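Side-chain contacts in uncharacterized hypothetical protein (Parabacteroides merdae, PDB 4EI0), which is of unknown function and belongs to the DUF4466 family, with an N-terminal part built as two facing antiparallel beta sheets: residues I36-A41 / Y141-Y146; M42-E47 / V131-G136; S72-S77 / I82-C87. All coordinates share one frame; numbering follows the deposited sequence.

In the fold
Three contacts nest along the N-terminal part of the chain. Strand 35-43 comes first and takes part in two of them. Residues 36-41 later meet 141-146 in contact 1, and 42-47 meet 131-136 in contact 2. The chain then reaches contact 3, where 72-77 and 82-87 close a short hairpin. Contact 2 closes the loop around that hairpin, and contact 1 encloses both. Contacts 1 and 2 join two five-stranded sheets face to face, and they touch each other where Tyr40 packs on Val131. Contact 3 lies within the sheet that holds strand 35-43, between 67-75 and 81-85, an outermost strand within this chain. Its centre is about 17 Å from that of contact 2.

Contact 1 (I36-A41 / Y141-Y146); sequences IEFAYA and YKLGPY
Phe38 on strand 35-43 reaches across to Leu143 and Tyr146 on strand 138-147. The two strands belong to different sheets, and no hydrogen bond joins the segments. The aliphatic part is a methyl group at a ring edge: Leu143 CD1 lies 3.5 Å from Phe38 CD2 and also touches Phe38 CE2. The aromatic part pairs Phe38 with Tyr146, which approach from opposite directions. Phe38 CZ lies 3.6 Å from Tyr146 CE2, and that atom meets the Phe38 ring at its edge. The planes are turned 51° apart, so the pair is oblique. In Phe38, CG anti to the carbonyl carbon (chi1 -66°) turns the ring toward strand 138-147, where its CD2-CE2-CZ side meets Leu143 and Tyr146. An alanine in place of Phe38 is likely to strip Leu143 CD1 and the Tyr146 ring of their shared partner and open a gap between the sheets. Tyr40 CE1 adds a looser touch on Tyr141 CB at 4.4 Å, while Tyr40 OH bonds to Asn18 OD1. Phe127 and Phe129 of strand 124-133 also meet the Phe38 ring. The contact is therefore apolar, part of the hydrophobic filling of a two-sheet sandwich.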
ATOM      1  N   ILE B  36      -1.393  15.883  18.559  1.00 39.12           N
ATOM      2  CA  ILE B  36      -0.389  16.145  17.525  1.00 40.48           C
ATOM      3  C   ILE B  36      -0.206  14.778  16.839  1.00 37.93           C
ATOM      4  O   ILE B  36       0.058  13.742  17.491  1.00 40.03           O
ATOM      5  CB  ILE B  36       0.971  16.608  18.060  1.00 44.61           C
ATOM      6  CG1 ILE B  36       0.781  17.723  19.069  1.00 54.07           C
ATOM      7  CG2 ILE B  36       1.896  17.017  16.921  1.00 42.49           C
ATOM      8  CD1 ILE B  36       2.073  18.344  19.544  1.00 43.69           C
ATOM      9  N   GLU B  37      -0.420  14.785  15.539  1.00 42.72           N
ATOM     10  CA  GLU B  37      -0.437  13.574  14.731  1.00 42.40           C
ATOM     11  C   GLU B  37       0.795  13.478  13.855  1.00 42.94           C
ATOM     12  O   GLU B  37       1.175  14.464  13.203  1.00 41.71           O
ATOM     13  CB  GLU B  37      -1.634  13.603  13.827  1.00 39.58           C
ATOM     14  CG  GLU B  37      -1.808  12.322  13.030  1.00 51.82           C
ATOM     15  CD  GLU B  37      -2.966  12.392  12.063  1.00 64.41           C
ATOM     16  OE1 GLU B  37      -3.877  13.228  12.257  1.00 56.44           O
ATOM     17  OE2 GLU B  37      -2.965  11.605  11.109  1.00 66.19           O
ATOM     18  N   PHE B  38       1.386  12.290  13.829  1.00 44.89           N
ATOM     19  CA  PHE B  38       2.621  12.021  13.091  1.00 41.98           C
ATOM     20  C   PHE B  38       2.391  10.783  12.180  1.00 44.11           C
ATOM     21  O   PHE B  38       1.598   9.904  12.524  1.00 40.87           O
ATOM     22  CB  PHE B  38       3.784  11.753  14.053  1.00 43.07           C
ATOM     23  CG  PHE B  38       4.201  12.931  14.890  1.00 38.08           C
ATOM     24  CD1 PHE B  38       3.557  13.216  16.067  1.00 43.14           C
ATOM     25  CD2 PHE B  38       5.209  13.753  14.477  1.00 45.92           C
ATOM     26  CE1 PHE B  38       3.940  14.302  16.832  1.00 40.64           C
ATOM     27  CE2 PHE B  38       5.592  14.853  15.226  1.00 48.45           C
ATOM     28  CZ  PHE B  38       4.958  15.121  16.411  1.00 42.26           C
ATOM     29  N   ALA B  39       3.076  10.726  11.035  1.00 36.02           N
ATOM     30  CA  ALA B  39       3.061   9.562  10.149  1.00 43.35           C
ATOM     31  C   ALA B  39       4.488   9.031  10.110  1.00 45.43           C
ATOM     32  O   ALA B  39       5.377   9.713   9.607  1.00 43.71           O
ATOM     33  CB  ALA B  39       2.580   9.932   8.754  1.00 36.49           C
ATOM     34  N   TYR B  40       4.707   7.860  10.711  1.00 43.34           N
ATOM     35  CA  TYR B  40       6.039   7.270  10.887  1.00 37.72           C
ATOM     36  C   TYR B  40       6.170   6.131   9.863  1.00 39.61           C
ATOM     37  O   TYR B  40       5.479   5.127   9.984  1.00 42.07           O
ATOM     38  CB  TYR B  40       6.216   6.700  12.263  1.00 44.64           C
ATOM     39  CG  TYR B  40       7.592   6.120  12.591  1.00 47.56           C
ATOM     40  CD1 TYR B  40       8.760   6.752  12.199  1.00 45.86           C
ATOM     41  CD2 TYR B  40       7.711   4.945  13.335  1.00 49.27           C
ATOM     42  CE1 TYR B  40      10.012   6.220  12.501  1.00 43.57           C
ATOM     43  CE2 TYR B  40       8.965   4.417  13.669  1.00 50.88           C
ATOM     44  CZ  TYR B  40      10.113   5.064  13.256  1.00 46.75           C
ATOM     45  OH  TYR B  40      11.361   4.541  13.589  1.00 43.55           O
ATOM     46  N   ALA B  41       7.063   6.323   8.882  1.00 39.13           N
ATOM     47  CA  ALA B  41       7.332   5.375   7.793  1.00 41.16           C
ATOM     48  C   ALA B  41       8.567   4.567   8.088  1.00 42.44           C
ATOM     49  O   ALA B  41       9.600   5.130   8.468  1.00 49.03           O
ATOM     50  CB  ALA B  41       7.527   6.128   6.482  1.00 39.58           C
ATOM     51  N   TYR B 141      14.495   8.221  14.483  1.00 45.92           N
ATOM     52  CA  TYR B 141      14.161   9.492  13.849  1.00 48.71           C
ATOM     53  C   TYR B 141      13.592  10.440  14.891  1.00 45.28           C
ATOM     54  O   TYR B 141      12.635  10.090  15.560  1.00 47.06           O
ATOM     55  CB  TYR B 141      13.124   9.300  12.740  1.00 45.72           C
ATOM     56  CG  TYR B 141      13.071  10.427  11.734  1.00 47.74           C
ATOM     57  CD1 TYR B 141      12.375  11.599  11.998  1.00 50.06           C
ATOM     58  CD2 TYR B 141      13.747  10.326  10.513  1.00 50.31           C
ATOM     59  CE1 TYR B 141      12.352  12.637  11.077  1.00 50.71           C
ATOM     60  CE2 TYR B 141      13.722  11.354   9.600  1.00 59.91           C
ATOM     61  CZ  TYR B 141      13.025  12.477   9.886  1.00 57.64           C
ATOM     62  OH  TYR B 141      13.041  13.437   8.972  1.00 65.04           O
ATOM     63  N   LYS B 142      14.162  11.646  15.006  1.00 49.50           N
ATOM     64  CA  LYS B 142      13.728  12.642  16.005  1.00 50.00           C
ATOM     65  C   LYS B 142      12.990  13.783  15.322  1.00 49.44           C
ATOM     66  O   LYS B 142      13.360  14.194  14.234  1.00 52.81           O
ATOM     67  CB  LYS B 142      14.938  13.235  16.753  1.00 55.73           C
ATOM     68  CG  LYS B 142      15.775  12.177  17.453  1.00 65.05           C
ATOM     69  CD  LYS B 142      16.970  12.758  18.188  1.00 81.00           C
ATOM     70  CE  LYS B 142      17.655  11.692  19.028  1.00 78.05           C
ATOM     71  NZ  LYS B 142      16.639  10.820  19.687  1.00 80.07           N
ATOM     72  N   LEU B 143      11.941  14.279  15.984  1.00 46.62           N
ATOM     73  CA  LEU B 143      11.197  15.435  15.549  1.00 50.02           C
ATOM     74  C   LEU B 143      10.957  16.389  16.746  1.00 58.02           C
ATOM     75  O   LEU B 143      10.857  15.960  17.905  1.00 51.40           O
ATOM     76  CB  LEU B 143       9.851  15.016  14.952  1.00 48.27           C
ATOM     77  CG  LEU B 143       9.858  14.543  13.509  1.00 44.74           C
ATOM     78  CD1 LEU B 143       8.431  14.179  13.135  1.00 49.56           C
ATOM     79  CD2 LEU B 143      10.438  15.656  12.635  1.00 48.96           C
ATOM     80  N   GLY B 144      10.855  17.677  16.436  1.00 52.33           N
ATOM     81  CA  GLY B 144      10.666  18.724  17.396  1.00 54.52           C
ATOM     82  C   GLY B 144      11.947  19.423  17.796  1.00 52.93           C
ATOM     83  O   GLY B 144      13.015  19.097  17.289  1.00 54.63           O
ATOM     84  N   PRO B 145      11.873  20.356  18.763  1.00 51.35           N
ATOM     85  CA  PRO B 145      10.720  20.539  19.633  1.00 55.18           C
ATOM     86  C   PRO B 145       9.608  21.306  19.007  1.00 50.77           C
ATOM     87  O   PRO B 145       9.794  21.999  18.033  1.00 57.94           O
ATOM     88  CB  PRO B 145      11.288  21.310  20.824  1.00 64.45           C
ATOM     89  CG  PRO B 145      12.453  22.034  20.284  1.00 52.96           C
ATOM     90  CD  PRO B 145      13.023  21.150  19.215  1.00 61.28           C
ATOM     91  N   TYR B 146       8.416  21.091  19.538  1.00 47.46           N
ATOM     92  CA  TYR B 146       7.248  21.784  19.114  1.00 43.53           C
ATOM     93  C   TYR B 146       6.652  22.569  20.297  1.00 47.16           C
ATOM     94  O   TYR B 146       6.570  22.037  21.406  1.00 45.27           O
ATOM     95  CB  TYR B 146       6.207  20.785  18.632  1.00 44.28           C
ATOM     96  CG  TYR B 146       6.622  19.951  17.443  1.00 42.29           C
ATOM     97  CD1 TYR B 146       6.784  20.548  16.171  1.00 56.09           C
ATOM     98  CD2 TYR B 146       6.863  18.604  17.573  1.00 46.92           C
ATOM     99  CE1 TYR B 146       7.184  19.814  15.081  1.00 47.80           C
ATOM    100  CE2 TYR B 146       7.286  17.832  16.484  1.00 47.11           C
ATOM    101  CZ  TYR B 146       7.421  18.426  15.249  1.00 44.98           C
ATOM    102  OH  TYR B 146       7.779  17.661  14.170  1.00 46.02           O
TER

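Contact 2 (M42-E47 / V131-G136); sequences MAIPNE and VKASNG
Ile44 meets Ala133 and Asn135 with a fully extended side chain. Its CG1 is anti to the backbone N (chi1 -173°), and the extended chain carries CD1 to the far segment. Met42, selenomethionine in this crystal, has CG anti to the carbonyl carbon (chi1 -55°) and SE carried on by an extended chi2 (154°), which lays CG and SE beside Val131 CG2. Val131 turns CG2 toward it. The SE atom of Met42 lies 3.5 Å from Val131 CG2, and Met42 CG touches the same methyl. The two side chains lie alongside one another, running opposite ways. At the other end, Ile44 CD1 presses on Ala133 CB at 3.4 Å, tighter than usual for two carbons. The same CD1 lies against the amide of Asn135, 3.5 Å from Asn135 ND2, with Asn135 OD1 nearly as close. The amide has its own polar link, as OD1 accepts a bond from Gln137 N. Asn135 sits in a type I turn from Ala133 to Gly136, closed by Gly136 N to Ala133 O at 3.0 Å. Leu16 also packs on Ile44 and Ala133, and Phe101 on Met42. No hydrogen bond crosses between the segments. Cohesion here rests on apolar contact, with one asparagine amide at the margin, and it joins the ends of two facing strands where their chains leave the sheets.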
HETATM    1  N   MSE B  42       8.481   3.264   7.835  1.00 42.56           N
HETATM    2  CA  MSE B  42       9.591   2.321   8.042  1.00 45.72           C
HETATM    3  C   MSE B  42       9.719   1.416   6.832  1.00 45.35           C
HETATM    4  O   MSE B  42       8.736   1.125   6.178  1.00 40.67           O
HETATM    5  CB  MSE B  42       9.305   1.450   9.276  1.00 43.88           C
HETATM    6  CG  MSE B  42       9.026   2.239  10.536  1.00 45.87           C
HETATM    7 SE   MSE B  42       7.935   1.262  11.789  0.75 46.65          SE
HETATM    8  CE  MSE B  42       6.238   1.768  10.810  1.00 42.61           C
ATOM      9  N   ALA B  43      10.927   0.978   6.507  1.00 48.35           N
ATOM     10  CA  ALA B  43      11.131   0.087   5.329  1.00 47.29           C
ATOM     11  C   ALA B  43      12.428  -0.691   5.482  1.00 49.40           C
ATOM     12  O   ALA B  43      13.408  -0.157   5.984  1.00 48.54           O
ATOM     13  CB  ALA B  43      11.144   0.862   3.999  1.00 43.46           C
ATOM     14  N   ILE B  44      12.386  -1.963   5.095  1.00 47.75           N
ATOM     15  CA  ILE B  44      13.506  -2.846   5.098  1.00 48.87           C
ATOM     16  C   ILE B  44      13.421  -3.603   3.793  1.00 58.34           C
ATOM     17  O   ILE B  44      12.335  -3.938   3.360  1.00 48.94           O
ATOM     18  CB  ILE B  44      13.508  -3.790   6.318  1.00 51.41           C
ATOM     19  CG1 ILE B  44      14.830  -4.592   6.369  1.00 50.49           C
ATOM     20  CG2 ILE B  44      12.316  -4.737   6.309  1.00 41.87           C
ATOM     21  CD1 ILE B  44      15.014  -5.421   7.627  1.00 50.18           C
ATOM     22  N   PRO B  45      14.556  -3.821   3.116  1.00 55.36           N
ATOM     23  CA  PRO B  45      14.463  -4.652   1.924  1.00 55.49           C
ATOM     24  C   PRO B  45      13.884  -6.018   2.295  1.00 40.40           C
ATOM     25  O   PRO B  45      14.284  -6.638   3.288  1.00 49.11           O
ATOM     26  CB  PRO B  45      15.921  -4.744   1.446  1.00 59.88           C
ATOM     27  CG  PRO B  45      16.581  -3.542   2.041  1.00 59.69           C
ATOM     28  CD  PRO B  45      15.938  -3.391   3.381  1.00 52.47           C
ATOM     29  N   ASN B  46      12.894  -6.469   1.513  1.00 49.11           N
ATOM     30  CA  ASN B  46      12.095  -7.648   1.854  1.00 41.22           C
ATOM     31  C   ASN B  46      12.898  -8.917   2.017  1.00 46.89           C
ATOM     32  O   ASN B  46      12.569  -9.735   2.853  1.00 47.59           O
ATOM     33  CB  ASN B  46      11.035  -7.912   0.791  1.00 46.22           C
ATOM     34  CG  ASN B  46       9.932  -8.846   1.279  1.00 45.78           C
ATOM     35  OD1 ASN B  46       9.409  -8.681   2.391  1.00 46.65           O
ATOM     36  ND2 ASN B  46       9.582  -9.816   0.465  1.00 40.68           N
ATOM     37  N   GLU B  47      13.988  -9.048   1.278  1.00 56.06           N
ATOM     38  CA  GLU B  47      14.827 -10.238   1.368  1.00 59.43           C
ATOM     39  C   GLU B  47      15.698 -10.285   2.648  1.00 61.05           C
ATOM     40  O   GLU B  47      16.138 -11.351   3.032  1.00 65.89           O
ATOM     41  CB  GLU B  47      15.674 -10.394   0.096  1.00 62.54           C
ATOM     42  CG  GLU B  47      16.850  -9.442  -0.032  1.00 66.14           C
ATOM     43  CD  GLU B  47      16.526  -8.026  -0.554  1.00 94.13           C
ATOM     44  OE1 GLU B  47      15.330  -7.588  -0.683  1.00 72.16           O
ATOM     45  OE2 GLU B  47      17.533  -7.318  -0.825  1.00 75.36           O
ATOM     46  N   VAL B 131      12.422   1.995  15.447  1.00 42.47           N
ATOM     47  CA  VAL B 131      11.909   0.800  14.793  1.00 43.41           C
ATOM     48  C   VAL B 131      12.931  -0.347  14.939  1.00 48.00           C
ATOM     49  O   VAL B 131      14.128  -0.100  14.929  1.00 42.63           O
ATOM     50  CB  VAL B 131      11.573   1.052  13.283  1.00 45.22           C
ATOM     51  CG1 VAL B 131      12.779   1.620  12.525  1.00 49.58           C
ATOM     52  CG2 VAL B 131      11.031  -0.208  12.607  1.00 51.11           C
ATOM     53  N   LYS B 132      12.438  -1.570  15.071  1.00 39.86           N
ATOM     54  CA  LYS B 132      13.246  -2.791  15.025  1.00 50.59           C
ATOM     55  C   LYS B 132      12.744  -3.706  13.894  1.00 51.40           C
ATOM     56  O   LYS B 132      11.545  -3.832  13.713  1.00 45.67           O
ATOM     57  CB  LYS B 132      13.117  -3.565  16.350  1.00 45.83           C
ATOM     58  CG  LYS B 132      13.672  -2.845  17.593  1.00 57.19           C
ATOM     59  CD  LYS B 132      13.506  -3.737  18.844  1.00 67.03           C
ATOM     60  CE  LYS B 132      13.428  -3.007  20.176  1.00 78.11           C
ATOM     61  NZ  LYS B 132      14.682  -2.954  20.979  1.00 65.33           N
ATOM     62  N   ALA B 133      13.661  -4.371  13.188  1.00 44.75           N
ATOM     63  CA  ALA B 133      13.342  -5.425  12.213  1.00 49.15           C
ATOM     64  C   ALA B 133      13.886  -6.810  12.612  1.00 57.63           C
ATOM     65  O   ALA B 133      14.744  -6.943  13.485  1.00 49.85           O
ATOM     66  CB  ALA B 133      13.913  -5.051  10.851  1.00 48.56           C
ATOM     67  N   SER B 134      13.453  -7.840  11.894  1.00 51.60           N
ATOM     68  CA  SER B 134      13.730  -9.227  12.294  1.00 58.72           C
ATOM     69  C   SER B 134      15.177  -9.691  12.030  1.00 50.53           C
ATOM     70  O   SER B 134      15.522 -10.791  12.406  1.00 60.60           O
ATOM     71  CB  SER B 134      12.755 -10.177  11.620  1.00 51.28           C
ATOM     72  OG  SER B 134      12.938 -10.149  10.211  1.00 57.75           O
ATOM     73  N   ASN B 135      15.986  -8.869  11.360  1.00 50.00           N
ATOM     74  CA  ASN B 135      17.415  -9.140  11.210  1.00 62.60           C
ATOM     75  C   ASN B 135      18.235  -8.482  12.315  1.00 62.62           C
ATOM     76  O   ASN B 135      19.435  -8.429  12.212  1.00 59.47           O
ATOM     77  CB  ASN B 135      17.928  -8.670   9.829  1.00 52.85           C
ATOM     78  CG  ASN B 135      17.700  -7.199   9.602  1.00 62.54           C
ATOM     79  OD1 ASN B 135      17.007  -6.550  10.397  1.00 54.21           O
ATOM     80  ND2 ASN B 135      18.221  -6.671   8.485  1.00 46.09           N
ATOM     81  N   GLY B 136      17.582  -7.970  13.361  1.00 66.67           N
ATOM     82  CA  GLY B 136      18.279  -7.314  14.458  1.00 58.86           C
ATOM     83  C   GLY B 136      18.701  -5.896  14.137  1.00 61.92           C
ATOM     84  O   GLY B 136      19.348  -5.261  14.938  1.00 53.61           O
TER

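Contact 3 (S72-S77 / I82-C87); sequences SYYTNS and IPVKVC
Ser72 O is gripped twice by the neighbouring strand. Val84 N donates a hydrogen bond to it at 2.9 Å, in the carbonyl plane, and Pro83 CA adds a CA-H...O contact at 3.3 Å. Ile82 O is treated alike: it accepts from Tyr74 N and receives a longer contact from Tyr73 CA. Ser72 N returns a bond to Val84 O at 2.8 Å. The shortest of the four backbone bonds runs from Ile82 N to Tyr74 O, 2.6 Å and nearly straight at 165°. Ser72 with Val84 and Tyr74 with Ile82 are thus hydrogen-bonded pairs, while Tyr73 with Pro83 is the non-hydrogen-bonded pair between them.

On one face of the hairpin lie Ser72, Tyr74, Ile82 and Val84. Val84 CG2 touches the edge of the Tyr74 ring, 3.7 Å from Tyr74 CD2. With chi1 at 168°, Ser72 OG points opposite its own N and lies above one face of the Tyr74 ring, toward its rim, where it also bonds to Thr109 N. Ser72 CB rests on Val86 CG2 at 3.8 Å. Beyond the strand end, Asn76 CB meets Ile82 CD1 at 3.9 Å. On the other face, Tyr73 CE1 leans obliquely on Pro83 CB at 3.6 Å.

Tyr74 OH bonds to Ala107 O, and the Tyr74 ring stacks on Tyr74 of the second subunit. Pro83 O accepts a bond from Thr105 OG1 of that subunit. The arrangement is an antiparallel beta hairpin. Within this chain its second strand, 81-85, forms the edge of the sheet, and here it also lies at the dimer interface.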
ATOM      1  N   SER B  72      -1.324  -0.001   9.149  1.00 41.43           N
ATOM      2  CA  SER B  72      -0.427   0.685   8.256  1.00 40.82           C
ATOM      3  C   SER B  72      -1.287   1.238   7.148  1.00 38.15           C
ATOM      4  O   SER B  72      -2.184   0.582   6.672  1.00 40.96           O
ATOM      5  CB  SER B  72       0.659  -0.229   7.693  1.00 48.92           C
ATOM      6  OG  SER B  72       1.329   0.405   6.623  1.00 38.63           O
ATOM      7  N   TYR B  73      -1.002   2.478   6.767  1.00 38.70           N
ATOM      8  CA  TYR B  73      -1.726   3.196   5.724  1.00 40.91           C
ATOM      9  C   TYR B  73      -0.883   3.154   4.472  1.00 45.67           C
ATOM     10  O   TYR B  73       0.080   3.868   4.393  1.00 50.67           O
ATOM     11  CB  TYR B  73      -1.995   4.653   6.193  1.00 41.60           C
ATOM     12  CG  TYR B  73      -3.085   4.632   7.271  1.00 42.26           C
ATOM     13  CD1 TYR B  73      -4.433   4.649   6.913  1.00 42.77           C
ATOM     14  CD2 TYR B  73      -2.767   4.491   8.599  1.00 44.61           C
ATOM     15  CE1 TYR B  73      -5.418   4.549   7.878  1.00 45.61           C
ATOM     16  CE2 TYR B  73      -3.739   4.389   9.563  1.00 49.08           C
ATOM     17  CZ  TYR B  73      -5.074   4.416   9.187  1.00 47.65           C
ATOM     18  OH  TYR B  73      -6.054   4.250  10.135  1.00 44.05           O
ATOM     19  N   TYR B  74      -1.263   2.305   3.516  1.00 40.95           N
ATOM     20  CA  TYR B  74      -0.666   2.220   2.204  1.00 42.43           C
ATOM     21  C   TYR B  74      -1.516   3.147   1.281  1.00 49.08           C
ATOM     22  O   TYR B  74      -2.607   3.551   1.648  1.00 60.33           O
ATOM     23  CB  TYR B  74      -0.631   0.730   1.706  1.00 43.64           C
ATOM     24  CG  TYR B  74       0.196  -0.168   2.619  1.00 47.06           C
ATOM     25  CD1 TYR B  74       1.588  -0.088   2.625  1.00 41.45           C
ATOM     26  CD2 TYR B  74      -0.408  -1.011   3.521  1.00 42.99           C
ATOM     27  CE1 TYR B  74       2.350  -0.862   3.474  1.00 42.37           C
ATOM     28  CE2 TYR B  74       0.350  -1.786   4.379  1.00 43.51           C
ATOM     29  CZ  TYR B  74       1.728  -1.724   4.327  1.00 37.98           C
ATOM     30  OH  TYR B  74       2.462  -2.411   5.273  1.00 39.01           O
ATOM     31  N   THR B  75      -0.973   3.583   0.169  1.00 62.28           N
ATOM     32  CA  THR B  75      -1.698   4.498  -0.724  1.00 63.86           C
ATOM     33  C   THR B  75      -2.001   3.769  -1.996  1.00 64.06           C
ATOM     34  O   THR B  75      -1.115   3.142  -2.523  1.00 70.73           O
ATOM     35  CB  THR B  75      -0.834   5.717  -1.080  1.00 64.42           C
ATOM     36  OG1 THR B  75      -0.493   6.418   0.112  1.00 79.25           O
ATOM     37  CG2 THR B  75      -1.583   6.673  -1.985  1.00 77.01           C
ATOM     38  N   ASN B  76      -3.228   3.840  -2.505  1.00 60.66           N
ATOM     39  CA  ASN B  76      -3.519   3.256  -3.822  1.00 71.08           C
ATOM     40  C   ASN B  76      -2.995   4.193  -4.940  1.00 80.45           C
ATOM     41  O   ASN B  76      -2.317   5.197  -4.651  1.00 75.51           O
ATOM     42  CB  ASN B  76      -5.019   2.936  -3.964  1.00 68.52           C
ATOM     43  CG  ASN B  76      -5.899   4.178  -3.872  1.00 75.02           C
ATOM     44  OD1 ASN B  76      -5.433   5.306  -4.023  1.00 78.97           O
ATOM     45  ND2 ASN B  76      -7.177   3.972  -3.617  1.00 75.44           N
ATOM     46  N   SER B  77      -3.282   3.871  -6.200  1.00 83.63           N
ATOM     47  CA  SER B  77      -2.909   4.760  -7.323  1.00 97.34           C
ATOM     48  C   SER B  77      -3.576   6.137  -7.223  1.00 99.00           C
ATOM     49  O   SER B  77      -2.940   7.148  -7.494  1.00106.54           O
ATOM     50  CB  SER B  77      -3.274   4.107  -8.648  1.00 82.02           C
ATOM     51  OG  SER B  77      -4.541   3.519  -8.515  1.00 90.04           O
ATOM     52  N   ILE B  82      -5.137   3.036   2.184  1.00 54.74           N
ATOM     53  CA  ILE B  82      -5.606   1.674   2.420  1.00 39.74           C
ATOM     54  C   ILE B  82      -5.065   1.237   3.783  1.00 46.10           C
ATOM     55  O   ILE B  82      -3.874   0.988   3.898  1.00 46.27           O
ATOM     56  CB  ILE B  82      -5.137   0.669   1.349  1.00 47.58           C
ATOM     57  CG1 ILE B  82      -5.497   1.105  -0.069  1.00 52.67           C
ATOM     58  CG2 ILE B  82      -5.792  -0.691   1.616  1.00 44.65           C
ATOM     59  CD1 ILE B  82      -4.722   0.323  -1.128  1.00 54.63           C
ATOM     60  N   PRO B  83      -5.900   1.243   4.836  1.00 41.10           N
ATOM     61  CA  PRO B  83      -5.478   0.731   6.112  1.00 40.46           C
ATOM     62  C   PRO B  83      -5.455  -0.825   6.089  1.00 38.02           C
ATOM     63  O   PRO B  83      -6.388  -1.449   5.564  1.00 39.64           O
ATOM     64  CB  PRO B  83      -6.534   1.260   7.077  1.00 47.31           C
ATOM     65  CG  PRO B  83      -7.732   1.455   6.260  1.00 46.66           C
ATOM     66  CD  PRO B  83      -7.289   1.754   4.870  1.00 45.64           C
ATOM     67  N   VAL B  84      -4.362  -1.376   6.602  1.00 41.26           N
ATOM     68  CA  VAL B  84      -4.147  -2.816   6.736  1.00 39.09           C
ATOM     69  C   VAL B  84      -3.708  -3.028   8.170  1.00 37.59           C
ATOM     70  O   VAL B  84      -2.731  -2.411   8.661  1.00 42.58           O
ATOM     71  CB  VAL B  84      -3.072  -3.349   5.748  1.00 40.40           C
ATOM     72  CG1 VAL B  84      -2.850  -4.858   5.978  1.00 40.35           C
ATOM     73  CG2 VAL B  84      -3.457  -3.018   4.326  1.00 40.35           C
ATOM     74  N   LYS B  85      -4.404  -3.878   8.888  1.00 37.76           N
ATOM     75  CA  LYS B  85      -4.166  -4.008  10.372  1.00 37.28           C
ATOM     76  C   LYS B  85      -2.998  -4.951  10.603  1.00 38.88           C
ATOM     77  O   LYS B  85      -3.148  -6.152  10.719  1.00 42.73           O
ATOM     78  CB  LYS B  85      -5.434  -4.483  11.114  1.00 43.26           C
ATOM     79  CG  LYS B  85      -5.313  -4.569  12.650  1.00 45.48           C
ATOM     80  CD  LYS B  85      -6.529  -4.040  13.401  1.00 53.50           C
ATOM     81  CE  LYS B  85      -6.524  -4.440  14.887  1.00 57.61           C
ATOM     82  NZ  LYS B  85      -7.840  -4.917  15.417  1.00 53.42           N
ATOM     83  N   VAL B  86      -1.810  -4.369  10.712  1.00 40.40           N
ATOM     84  CA  VAL B  86      -0.575  -5.140  10.726  1.00 44.87           C
ATOM     85  C   VAL B  86       0.029  -5.268  12.110  1.00 42.10           C
ATOM     86  O   VAL B  86       0.986  -6.011  12.305  1.00 44.87           O
ATOM     87  CB  VAL B  86       0.473  -4.541   9.766  1.00 36.35           C
ATOM     88  CG1 VAL B  86       0.023  -4.654   8.289  1.00 37.95           C
ATOM     89  CG2 VAL B  86       0.766  -3.120  10.138  1.00 39.45           C
ATOM     90  N   CYS B  87      -0.528  -4.563  13.071  1.00 42.88           N
ATOM     91  CA  CYS B  87      -0.020  -4.556  14.438  1.00 42.91           C
ATOM     92  C   CYS B  87      -1.049  -4.950  15.443  1.00 43.68           C
ATOM     93  O   CYS B  87      -2.277  -4.855  15.208  1.00 43.71           O
ATOM     94  CB  CYS B  87       0.450  -3.157  14.832  1.00 48.92           C
ATOM     95  SG  CYS B  87       1.829  -2.462  13.931  1.00 43.41           S
TER